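3-oxo-tetronate kinase (Salmonella typhimurium, PDB 3DQQ) probably catalyses the ATP-dependent phosphorylation of 3-oxo-tetronate to 3-oxo-tetronate 4-phosphate, as a member of the four-carbon acid sugar kinase family. Local coordinates at the interface of chains A and B. Coordinates in Å, arbitrary orientation; residue numbers count along the deposited sequence, not the author numbering. Chains: chain A/B, Putative tRNA synthase.

The interface of chains A and B. Residues chain A 323, 327-330; chain B 403-406.
A short stretch of chain A that follows helix 321-325 lies against the segment of chain B just beyond strand 398-402, one patch of a two-fold symmetric interface whose twin has the chains exchanged. A:Gln327, B:Asn405 and B:Phe406 bury the most surface here. B:Asn405 reaches chain A through backbone and side chain together. Its backbone N-H donates to the main-chain carbonyl O of A:Gln327, N to O 2.6 Å, approaching in the carbonyl plane and nearly end-on, with a C=O...N angle of 155°. The side chain turns CG anti to its own carbonyl carbon (chi1 -70°), which carries the amide alongside the chain A backbone toward A:Tyr329. There ND2 donates to the carbonyl O of A:Tyr329 at 2.8 Å; this oxygen lies near the plane of the asparagine amide, whereas ND2 itself sits above the carbonyl plane, off the lone-pair direction. Two bonds from one residue thus span A:Gln327 to A:Tyr329 and should limit rotation of the amide. The CA of A:Gly330 packs beside the same nitrogen, 3.4 Å from B:Asn405 ND2. A:Gln327 meets B:Phe406 with the root of its side chain: CB stands over one ring face, 4.0 Å from the centroid and displaced toward the rim, in a CH-pi contact. Beyond CG the glutamine runs extended (chi2 -151°), so that its amide passes the backbone of B:Asn405 and B:Phe406, with OE1 3.7 Å from CA of B:Phe406. The phenyl rim also approaches the next residue, CE2 lying 3.8 Å from the backbone N of A:Gln328, while the B:Ser403 carbonyl O faces the ring edge in plane within chain B. The contact joins the two subunits of the deposited dimer, though the structure alone does not show whether this pair forms in solution; because B:Gly404, a predicted ATP-binding residue, belongs to this segment, it may help to shape the nucleotide site of chain B.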
loop_
_atom_site.group_PDB
_atom_site.type_symbol
_atom_site.label_atom_id
_atom_site.label_comp_id
_atom_site.label_asym_id
_atom_site.label_seq_id
_atom_site.Cartn_x
_atom_site.Cartn_y
_atom_site.Cartn_z
ATOM N N ALA A 323 -0.779 -7.830 -7.019
ATOM C CA ALA A 323 -0.881 -8.788 -5.898
ATOM C C ALA A 323 -1.318 -10.261 -6.252
ATOM O O ALA A 323 -0.896 -11.231 -5.597
ATOM C CB ALA A 323 -1.838 -8.199 -4.861
ATOM N N GLN A 327 2.560 -12.384 -5.214
ATOM C CA GLN A 327 1.778 -12.257 -3.988
ATOM C C GLN A 327 2.505 -11.544 -2.839
ATOM O O GLN A 327 1.906 -11.312 -1.786
ATOM C CB GLN A 327 1.307 -13.638 -3.525
ATOM C CG GLN A 327 0.794 -14.537 -4.653
ATOM C CD GLN A 327 -0.259 -15.508 -4.166
ATOM O OE1 GLN A 327 -0.285 -15.885 -2.989
ATOM N NE2 GLN A 327 -1.148 -15.911 -5.067
ATOM N N GLN A 328 3.790 -11.224 -3.044
ATOM C CA GLN A 328 4.574 -10.325 -2.158
ATOM C C GLN A 328 4.057 -8.866 -2.096
ATOM O O GLN A 328 4.244 -8.189 -1.079
ATOM C CB GLN A 328 6.053 -10.322 -2.588
ATOM C CG GLN A 328 6.333 -9.633 -3.956
ATOM C CD GLN A 328 7.261 -10.457 -4.857
ATOM O OE1 GLN A 328 7.069 -11.672 -5.020
ATOM N NE2 GLN A 328 8.259 -9.794 -5.451
ATOM N N TYR A 329 3.448 -8.397 -3.198
ATOM C CA TYR A 329 2.780 -7.075 -3.284
ATOM C C TYR A 329 1.338 -7.224 -2.775
ATOM O O TYR A 329 0.812 -8.355 -2.689
ATOM C CB TYR A 329 2.774 -6.517 -4.741
ATOM C CG TYR A 329 4.141 -6.114 -5.256
ATOM C CD1 TYR A 329 4.586 -4.787 -5.150
ATOM C CD2 TYR A 329 5.008 -7.076 -5.825
ATOM C CE1 TYR A 329 5.869 -4.414 -5.605
ATOM C CE2 TYR A 329 6.292 -6.727 -6.287
ATOM C CZ TYR A 329 6.720 -5.393 -6.167
ATOM O OH TYR A 329 7.976 -5.040 -6.615
ATOM N N GLY A 330 0.722 -6.092 -2.424
ATOM C CA GLY A 330 -0.697 -6.051 -2.119
ATOM C C GLY A 330 -1.418 -5.222 -3.166
ATOM O O GLY A 330 -1.196 -5.361 -4.414
ATOM N N SER B 403 5.939 -14.539 2.844
ATOM C CA SER B 403 5.950 -13.188 2.269
ATOM C C SER B 403 4.508 -12.606 2.040
ATOM O O SER B 403 3.619 -13.308 1.505
ATOM C CB SER B 403 6.682 -13.270 0.905
ATOM O OG SER B 403 7.544 -12.172 0.733
ATOM N N GLY B 404 4.293 -11.342 2.437
ATOM C CA GLY B 404 3.134 -10.545 1.983
ATOM C C GLY B 404 1.790 -11.259 1.949
ATOM O O GLY B 404 1.202 -11.464 2.995
ATOM N N ASN B 405 1.320 -11.645 0.751
ATOM C CA ASN B 405 -0.009 -12.288 0.555
ATOM C C ASN B 405 -0.019 -13.791 0.198
ATOM O O ASN B 405 -1.074 -14.327 -0.168
ATOM C CB ASN B 405 -0.876 -11.505 -0.464
ATOM C CG ASN B 405 -1.377 -10.110 0.082
ATOM O OD1 ASN B 405 -2.028 -9.989 1.152
ATOM N ND2 ASN B 405 -1.096 -9.062 -0.701
ATOM N N PHE B 406 1.110 -14.476 0.356
ATOM C CA PHE B 406 1.112 -15.949 0.383
ATOM C C PHE B 406 0.379 -16.542 1.592
ATOM O O PHE B 406 0.360 -15.986 2.678
ATOM C CB PHE B 406 2.527 -16.525 0.438
ATOM C CG PHE B 406 3.327 -16.277 -0.784
ATOM C CD1 PHE B 406 3.460 -17.259 -1.735
ATOM C CD2 PHE B 406 3.952 -15.034 -0.995
ATOM C CE1 PHE B 406 4.205 -17.039 -2.880
ATOM C CE2 PHE B 406 4.689 -14.790 -2.158
ATOM C CZ PHE B 406 4.824 -15.808 -3.094
#